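Local coordinates for membrane-bound lytic murein transglycosylase A (Burkholderia pseudomallei, PDB 6QK4), which probably cleaves the beta-1,4 linkage between MurNAc and GlcNAc in peptidoglycan as a lytic transglycosylase, leaving a 1,6-anhydro bond on the MurNAc product, at residues A[217-220]-A[221-225]; A[80-83]-A[84-88]; A[115-119]-A[120-124]; A[92-95]-A[96-100]. All coordinates share one frame; numbering follows the deposited sequence.

Contact 1. Residues A[217-220]-A[221-225]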
# COMPACT_ATOMS: atom_id res chain seq x y z
N GLY A 217 14.81 -5.58 9.67
CA GLY A 217 15.55 -6.21 10.77
C GLY A 217 15.70 -7.71 10.56
O GLY A 217 16.74 -8.31 10.92
N ILE A 218 14.68 -8.34 9.96
CA ILE A 218 14.75 -9.75 9.66
C ILE A 218 15.80 -10.01 8.59
O ILE A 218 16.64 -10.93 8.71
CB ILE A 218 13.35 -10.25 9.24
CG1 ILE A 218 12.36 -10.10 10.42
CG2 ILE A 218 13.45 -11.71 8.65
CD1 ILE A 218 10.93 -10.39 10.06
N LYS A 219 15.82 -9.17 7.54
CA LYS A 219 16.88 -9.29 6.53
C LYS A 219 18.26 -9.15 7.16
O LYS A 219 19.21 -9.81 6.74
CB LYS A 219 16.73 -8.22 5.45
CG LYS A 219 15.65 -8.42 4.42
CD LYS A 219 15.90 -7.49 3.21
CE LYS A 219 14.69 -7.36 2.33
NZ LYS A 219 14.45 -5.98 1.75
N ALA A 220 18.38 -8.28 8.17
CA ALA A 220 19.70 -8.08 8.75
C ALA A 220 20.12 -9.31 9.53
O ALA A 220 21.24 -9.81 9.39
CB ALA A 220 19.70 -6.83 9.63
N TRP A 221 19.19 -9.83 10.34
CA TRP A 221 19.44 -11.07 11.08
C TRP A 221 19.80 -12.22 10.14
O TRP A 221 20.67 -13.04 10.46
CB TRP A 221 18.22 -11.43 11.90
CG TRP A 221 18.43 -12.63 12.76
CD1 TRP A 221 18.82 -12.65 14.08
CD2 TRP A 221 18.24 -13.99 12.37
NE1 TRP A 221 18.90 -13.96 14.53
CE2 TRP A 221 18.55 -14.80 13.50
CE3 TRP A 221 17.85 -14.62 11.18
CZ2 TRP A 221 18.47 -16.19 13.46
CZ3 TRP A 221 17.77 -16.00 11.14
CH2 TRP A 221 18.07 -16.77 12.28
N ALA A 222 19.11 -12.32 9.00
CA ALA A 222 19.42 -13.35 8.00
C ALA A 222 20.82 -13.17 7.44
O ALA A 222 21.55 -14.15 7.25
CB ALA A 222 18.38 -13.30 6.88
N ARG A 223 21.20 -11.91 7.14
CA ARG A 223 22.57 -11.59 6.73
C ARG A 223 23.58 -12.05 7.76
O ARG A 223 24.68 -12.51 7.41
CB ARG A 223 22.69 -10.08 6.53
CG ARG A 223 23.61 -9.67 5.40
CD ARG A 223 22.86 -9.75 4.08
NE ARG A 223 22.01 -8.59 3.85
CZ ARG A 223 20.68 -8.61 3.80
NH1 ARG A 223 20.02 -9.75 3.99
NH2 ARG A 223 20.01 -7.50 3.57
N ALA A 224 23.24 -11.92 9.04
CA ALA A 224 24.15 -12.33 10.11
C ALA A 224 24.19 -13.84 10.30
O ALA A 224 25.22 -14.37 10.73
CB ALA A 224 23.74 -11.66 11.42
N ASN A 225 23.10 -14.55 9.98
CA ASN A 225 22.96 -15.98 10.30
C ASN A 225 22.58 -16.77 9.05
O ASN A 225 21.57 -17.47 9.03
CB ASN A 225 21.92 -16.18 11.40
CG ASN A 225 22.24 -15.40 12.68
OD1 ASN A 225 22.74 -15.95 13.66
ND2 ASN A 225 21.95 -14.10 12.67
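Arg223 folds back along its own helix and runs alongside Lys219, one turn earlier. Its CB lies 3.2 Å from Ala220 O and a little farther from Lys219 O. The chain then bends at chi2 (82°) and again at chi3 (80°), and this double bend turns the guanidinium back over the preceding turn. There Lys219 O sits over one face of the group, 3.5 Å from Arg223 CZ; NH1 comes to 2.9 Å from Lys219 O, but the angle is too poor for a hydrogen bond. That oxygen is taken instead by Arg223 N, at 2.9 Å. At the tip, NH2 meets Lys219 CB at 3.8 Å. The two charged ends stay apart, and Lys219 NZ runs on to a salt bridge with Asp326. On another side of the helix, Ile218 and Trp221 pack against helix 198-204, and Trp221 NE1 bonds Glu207. At the C-terminal end Asn225 ND2 bonds Trp221 O at 2.8 Å, almost straight at 174°, and lies above the rim of one face of the indole. The whole is an amphipathic alpha-helix within the MltA-specific insert, closed by a side-chain amide on a last-turn carbonyl.

Contact 2. Residues A[80-83]-A[84-88]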
# COMPACT_ATOMS: atom_id res chain seq x y z
N ARG A 80 -1.27 24.96 -4.50
CA ARG A 80 -2.10 25.30 -3.34
C ARG A 80 -3.21 26.27 -3.77
O ARG A 80 -4.38 26.10 -3.40
CB ARG A 80 -1.26 25.92 -2.22
CG ARG A 80 -2.00 26.09 -0.89
CD ARG A 80 -1.06 26.56 0.19
NE ARG A 80 0.03 25.62 0.51
CZ ARG A 80 -0.11 24.53 1.29
NH1 ARG A 80 -1.30 24.18 1.82
NH2 ARG A 80 0.96 23.76 1.52
N THR A 81 -2.85 27.27 -4.56
CA THR A 81 -3.87 28.23 -5.02
C THR A 81 -4.94 27.55 -5.85
O THR A 81 -6.16 27.81 -5.71
CB THR A 81 -3.17 29.33 -5.80
OG1 THR A 81 -2.36 30.00 -4.85
CG2 THR A 81 -4.20 30.28 -6.41
N PHE A 82 -4.53 26.61 -6.69
CA PHE A 82 -5.50 25.86 -7.47
C PHE A 82 -6.49 25.13 -6.57
O PHE A 82 -7.68 25.12 -6.84
CB PHE A 82 -4.74 24.86 -8.38
CG PHE A 82 -5.61 23.79 -8.94
CD1 PHE A 82 -6.31 24.04 -10.08
CD2 PHE A 82 -5.68 22.52 -8.36
CE1 PHE A 82 -7.13 23.11 -10.68
CE2 PHE A 82 -6.51 21.56 -8.95
CZ PHE A 82 -7.23 21.84 -10.13
N PHE A 83 -5.99 24.35 -5.59
CA PHE A 83 -6.94 23.57 -4.79
C PHE A 83 -7.89 24.50 -4.02
O PHE A 83 -9.08 24.22 -3.89
CB PHE A 83 -6.16 22.64 -3.84
CG PHE A 83 -5.54 21.48 -4.54
CD1 PHE A 83 -6.37 20.51 -5.09
CD2 PHE A 83 -4.18 21.33 -4.64
CE1 PHE A 83 -5.83 19.36 -5.74
CE2 PHE A 83 -3.62 20.18 -5.28
CZ PHE A 83 -4.46 19.23 -5.83
N GLU A 84 -7.36 25.64 -3.55
CA GLU A 84 -8.16 26.58 -2.74
C GLU A 84 -9.20 27.26 -3.60
O GLU A 84 -10.28 27.60 -3.12
CB GLU A 84 -7.24 27.61 -2.06
CG GLU A 84 -6.39 27.00 -0.90
CD GLU A 84 -5.55 28.03 -0.26
OE1 GLU A 84 -5.67 29.22 -0.69
OE2 GLU A 84 -4.74 27.73 0.62
N THR A 85 -8.93 27.41 -4.90
CA THR A 85 -9.77 28.11 -5.85
C THR A 85 -10.82 27.21 -6.48
O THR A 85 -11.95 27.65 -6.72
CB THR A 85 -8.88 28.72 -6.97
OG1 THR A 85 -8.00 29.71 -6.43
CG2 THR A 85 -9.69 29.34 -8.12
N TYR A 86 -10.47 25.95 -6.80
CA TYR A 86 -11.38 25.10 -7.56
C TYR A 86 -12.18 24.13 -6.71
O TYR A 86 -13.11 23.51 -7.24
CB TYR A 86 -10.61 24.34 -8.64
CG TYR A 86 -10.30 25.24 -9.81
CD1 TYR A 86 -9.15 26.04 -9.81
CD2 TYR A 86 -11.14 25.28 -10.92
CE1 TYR A 86 -8.87 26.91 -10.93
CE2 TYR A 86 -10.87 26.13 -12.00
CZ TYR A 86 -9.73 26.93 -11.98
OH TYR A 86 -9.42 27.77 -13.05
N PHE A 87 -11.86 24.01 -5.40
CA PHE A 87 -12.52 23.00 -4.58
C PHE A 87 -12.93 23.61 -3.26
O PHE A 87 -12.31 24.56 -2.78
CB PHE A 87 -11.57 21.77 -4.26
CG PHE A 87 -11.22 20.96 -5.48
CD1 PHE A 87 -10.17 21.35 -6.30
CD2 PHE A 87 -11.95 19.83 -5.78
CE1 PHE A 87 -9.86 20.63 -7.51
CE2 PHE A 87 -11.70 19.08 -6.97
CZ PHE A 87 -10.59 19.49 -7.84
N THR A 88 -13.98 23.05 -2.69
CA THR A 88 -14.37 23.33 -1.32
C THR A 88 -14.13 22.11 -0.44
O THR A 88 -14.56 21.00 -0.81
CB THR A 88 -15.87 23.72 -1.28
OG1 THR A 88 -16.04 24.95 -2.02
CG2 THR A 88 -16.31 24.02 0.17
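Thr81 O takes two donors from the same residue, Thr85, and they arrive from opposite faces of its carbonyl plane. Thr85 N is the ordinary helical donor at 2.9 Å, whereas Thr85 OG1, at 2.7 Å, comes in well above the plane and away from the lone pairs. A chi1 of -65° sets that hydroxyl beside its own backbone N, where it can reach back one turn. The aromatic side of the stretch is built on Phe82. Phe82 CD1 touches Tyr86 CD1 at 3.5 Å, and Tyr86 CB lies over one face of the Phe82 ring, toward its rim; the two rings are near parallel, 30° apart, but slid so far that they barely overlap. Phe82 CE2, across the ring from CD1, meets Phe87 CE1 at 3.8 Å, with the planes oblique. Phe83 and Phe87 run alongside more loosely, CD1 to CD1 at 4.1 Å. Helix 62-68 covers Phe82 and Tyr86, and Trp61 meets Phe87 edge-to-face. Tyr86 N still makes a sound bond to Phe82 O, while Phe87 N to Phe83 O is weak, at 3.2 Å. The apolar cluster of Phe82, Tyr86 and Phe87 thus spans the helix-to-strand junction, while Arg80 and Glu84 pair not with each other but separately: the guanidinium bonds the carbonyls of Trp36 and Asp39, and Glu84 OE2 accepts from Trp36 NE1.

Contact 3. Residues A[115-119]-A[120-124]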
# COMPACT_ATOMS: atom_id res chain seq x y z
N ARG A 115 14.28 -14.57 -15.30
CA ARG A 115 13.54 -15.75 -15.76
C ARG A 115 14.37 -17.03 -15.71
O ARG A 115 13.80 -18.13 -15.78
CB ARG A 115 13.01 -15.50 -17.18
CG ARG A 115 12.07 -14.27 -17.31
CD ARG A 115 11.51 -14.13 -18.74
NE ARG A 115 10.51 -13.06 -18.80
CZ ARG A 115 9.21 -13.24 -18.54
NH1 ARG A 115 8.73 -14.44 -18.24
NH2 ARG A 115 8.38 -12.21 -18.58
N VAL A 116 15.68 -16.94 -15.56
CA VAL A 116 16.48 -18.14 -15.40
C VAL A 116 17.27 -18.01 -14.11
O VAL A 116 17.58 -16.91 -13.65
CB VAL A 116 17.41 -18.41 -16.60
CG1 VAL A 116 16.65 -18.24 -17.89
CG2 VAL A 116 18.61 -17.50 -16.56
N ARG A 117 17.58 -19.16 -13.50
CA ARG A 117 18.42 -19.16 -12.31
C ARG A 117 19.86 -18.81 -12.69
O ARG A 117 20.44 -19.45 -13.56
CB ARG A 117 18.34 -20.51 -11.63
CG ARG A 117 19.26 -20.55 -10.42
CD ARG A 117 19.12 -21.79 -9.57
NE ARG A 117 19.90 -22.89 -10.13
CZ ARG A 117 21.17 -23.18 -9.81
NH1 ARG A 117 21.82 -22.45 -8.91
NH2 ARG A 117 21.79 -24.21 -10.40
N ARG A 118 20.43 -17.76 -12.07
CA ARG A 118 21.72 -17.24 -12.51
C ARG A 118 22.16 -16.17 -11.54
O ARG A 118 21.33 -15.46 -10.99
CB ARG A 118 21.64 -16.64 -13.92
CG ARG A 118 20.83 -15.33 -13.94
CD ARG A 118 21.05 -14.44 -15.15
NE ARG A 118 20.39 -14.98 -16.33
CZ ARG A 118 20.02 -14.27 -17.38
NH1 ARG A 118 20.23 -12.96 -17.42
NH2 ARG A 118 19.43 -14.88 -18.41
N GLY A 119 23.48 -16.03 -11.36
CA GLY A 119 24.00 -14.94 -10.57
C GLY A 119 23.30 -14.87 -9.22
O GLY A 119 23.13 -15.89 -8.55
N PRO A 120 22.82 -13.68 -8.83
CA PRO A 120 22.20 -13.55 -7.50
C PRO A 120 20.78 -14.12 -7.46
O PRO A 120 20.23 -14.34 -6.37
CB PRO A 120 22.24 -12.04 -7.24
CG PRO A 120 22.05 -11.43 -8.64
CD PRO A 120 22.79 -12.41 -9.58
N TYR A 121 20.22 -14.43 -8.63
CA TYR A 121 18.82 -14.84 -8.73
C TYR A 121 18.71 -16.33 -8.43
O TYR A 121 18.70 -17.18 -9.32
CB TYR A 121 18.31 -14.49 -10.12
CG TYR A 121 18.54 -13.04 -10.43
CD1 TYR A 121 17.91 -12.07 -9.68
CD2 TYR A 121 19.42 -12.65 -11.43
CE1 TYR A 121 18.09 -10.72 -9.94
CE2 TYR A 121 19.63 -11.29 -11.68
CZ TYR A 121 18.96 -10.33 -10.93
OH TYR A 121 19.12 -8.98 -11.17
N GLN A 122 18.61 -16.68 -7.13
CA GLN A 122 18.70 -18.09 -6.75
C GLN A 122 17.49 -18.66 -6.00
O GLN A 122 17.55 -19.83 -5.57
CB GLN A 122 19.95 -18.35 -5.89
CG GLN A 122 21.29 -18.01 -6.57
CD GLN A 122 21.64 -18.92 -7.77
OE1 GLN A 122 21.30 -20.13 -7.78
NE2 GLN A 122 22.28 -18.33 -8.80
N TYR A 123 16.42 -17.89 -5.81
CA TYR A 123 15.30 -18.26 -4.95
C TYR A 123 14.01 -18.18 -5.75
O TYR A 123 13.63 -17.09 -6.16
CB TYR A 123 15.22 -17.32 -3.74
CG TYR A 123 16.54 -17.24 -3.04
CD1 TYR A 123 16.90 -18.21 -2.13
CD2 TYR A 123 17.45 -16.22 -3.30
CE1 TYR A 123 18.11 -18.15 -1.48
CE2 TYR A 123 18.70 -16.18 -2.68
CZ TYR A 123 19.00 -17.13 -1.76
OH TYR A 123 20.22 -17.07 -1.10
N ALA A 124 13.33 -19.31 -5.95
CA ALA A 124 12.22 -19.35 -6.89
C ALA A 124 10.90 -18.89 -6.28
O ALA A 124 10.62 -19.18 -5.12
CB ALA A 124 12.01 -20.78 -7.41
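Between Arg118 and Tyr121 the chain reverses in a type II' beta turn, and this is the tight part of the contact. Tyr121 N bonds Arg118 O at 2.8 Å, and Arg118 N returns a longer bond to Tyr121 O, 3.3 Å, so the pair forms a single antiparallel bridge. Gly119, with its positive phi, and Pro120 fill the corner positions. Pro120 CG lies over the centre of one face of the Tyr121 ring, while Arg118 CG meets the ring's edge at CD2, 3.9 Å away. Gln122 spans the turn: its NE2 bonds Gly119 O at 2.6 Å, nearly straight at 171°, and its OE1 accepts from Arg117 NH1, also at 2.6 Å, on a lone pair in the carbonyl plane. A bend at chi2 (-67°) curls the glutamine back so that its amide serves both partners at once, and these two bonds fix which way the amide is turned. The outer side is open to solvent, with Arg117 lying exposed along it, and the loose contact is that of Val116, whose O comes no nearer than 4.3 Å to Tyr121 CB. Arg118 sends its own guanidinium to a salt bridge with Asp178. Gln122 and Tyr123 both face Val158 in a classic beta bulge. The type II' turn, with Tyr121 centring an inverse gamma turn, leads into strand 123-126 of the MltA-specific insert.

Contact 4. Residues A[92-95]-A[96-100]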
# COMPACT_ATOMS: atom_id res chain seq x y z
N PHE A 92 -15.66 15.50 7.15
CA PHE A 92 -16.35 14.23 6.89
C PHE A 92 -16.51 13.45 8.18
O PHE A 92 -15.52 13.19 8.88
CB PHE A 92 -15.52 13.42 5.91
CG PHE A 92 -16.17 12.14 5.45
CD1 PHE A 92 -17.48 12.13 5.02
CD2 PHE A 92 -15.43 10.97 5.42
CE1 PHE A 92 -18.07 10.93 4.53
CE2 PHE A 92 -16.03 9.76 4.98
CZ PHE A 92 -17.34 9.75 4.53
N ALA A 93 -17.75 13.11 8.53
CA ALA A 93 -17.99 12.34 9.73
C ALA A 93 -18.53 10.94 9.45
O ALA A 93 -19.18 10.68 8.42
CB ALA A 93 -18.95 13.07 10.66
N ASN A 94 -18.25 10.03 10.39
CA ASN A 94 -18.89 8.72 10.41
C ASN A 94 -20.41 8.85 10.60
O ASN A 94 -20.93 9.86 11.07
CB ASN A 94 -18.32 7.89 11.57
CG ASN A 94 -16.91 7.46 11.31
OD1 ASN A 94 -16.64 6.85 10.27
ND2 ASN A 94 -15.99 7.81 12.23
N ASN A 95 -21.15 7.80 10.24
CA ASN A 95 -22.61 7.97 10.34
C ASN A 95 -23.08 8.07 11.79
O ASN A 95 -24.19 8.59 12.06
CB ASN A 95 -23.32 6.82 9.62
CG ASN A 95 -23.32 7.02 8.09
OD1 ASN A 95 -23.59 8.13 7.59
ND2 ASN A 95 -23.00 5.95 7.35
N ASP A 96 -22.25 7.68 12.76
CA ASP A 96 -22.61 7.89 14.15
C ASP A 96 -22.23 9.29 14.67
O ASP A 96 -22.37 9.57 15.87
CB ASP A 96 -21.99 6.79 15.02
CG ASP A 96 -20.48 6.86 15.10
OD1 ASP A 96 -19.86 7.82 14.61
OD2 ASP A 96 -19.90 5.94 15.70
N GLY A 97 -21.78 10.19 13.80
CA GLY A 97 -21.41 11.55 14.18
C GLY A 97 -19.94 11.76 14.57
O GLY A 97 -19.48 12.91 14.64
N THR A 98 -19.18 10.69 14.77
CA THR A 98 -17.78 10.86 15.25
C THR A 98 -16.89 11.26 14.08
O THR A 98 -17.11 10.84 12.95
CB THR A 98 -17.23 9.59 15.91
OG1 THR A 98 -17.22 8.45 15.01
CG2 THR A 98 -17.97 9.23 17.18
N LEU A 99 -15.87 12.07 14.37
CA LEU A 99 -14.94 12.47 13.31
C LEU A 99 -13.69 11.60 13.25
O LEU A 99 -13.11 11.50 12.18
CB LEU A 99 -14.50 13.94 13.47
CG LEU A 99 -15.68 14.97 13.38
CD1 LEU A 99 -15.15 16.36 13.69
CD2 LEU A 99 -16.19 14.97 11.94
N ASP A 100 -13.36 10.88 14.34
CA ASP A 100 -12.19 10.00 14.33
C ASP A 100 -12.41 8.76 13.47
O ASP A 100 -13.49 8.11 13.54
CB ASP A 100 -11.86 9.47 15.76
CG ASP A 100 -11.27 10.53 16.66
OD1 ASP A 100 -10.65 11.48 16.20
OD2 ASP A 100 -11.38 10.31 17.89
O HOH W 1 -13.03 13.18 9.97
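Asn94 ND2 reaches three oxygens across the loop: it donates to Thr98 OG1 at 3.1 Å, and makes weak bonds to Asp100 O, at 2.8 Å, and to Thr98 O. OD1 of the same amide accepts from Val316 N, so both ends of the amide are engaged. The threonine is oriented in turn by Asp96, whose OD1 accepts from Thr98 OG1 at 2.7 Å, on the syn lone pair, and from Thr98 N at 3.0 Å, on the anti side and out of the carboxylate plane. The second of these bonds makes an Asx turn. With chi1 at 60° the hydroxyl lies between its backbone N and carbonyl carbon, a position from which it meets both residues. Asp96 OD1 also comes within 3.4 Å of Asn94 CB. The backbone closes the loop as well: Asn94 N bonds Thr98 O at 2.9 Å, and Gly97 N bonds Asn94 O, also at 2.9 Å, from well above the carbonyl plane, completing a type I turn from Asn94 to Gly97. On the buried side Leu99 CD2 packs against Ala93 CB at 3.6 Å, and a water lies within hydrogen-bonding distance of both Phe92 O and Leu99 O. The Asp100 carboxylate turns away to Arg340. Two donors on Asp96 OD1 would suit a negatively charged carboxylate, and the threonine hydroxyl is set by its fixed direction, giving to OD1 and accepting from ND2.

In the fold
Contacts 2 and 4 adjoin in sequence and bracket strand 87-92, contact 2 where helix 76-86 runs into it and contact 4 in the loop that leaves it for strand 101-114. Contacts 1 and 3 lie on the opposite side of the chain's centre, both within the MltA-specific insert range, their centres about 20 Å apart; contacts 2 and 3 are about 50 Å apart, centre to centre. Contact 3 is a surface feature, held mainly by hydrogen bonds. The other three are partly buried. Contacts 1 and 2 each set an apolar helix face against neighbouring helices, aromatic rings dominating in contact 2, whereas contact 4 relies on a polar side-chain network with a small apolar patch.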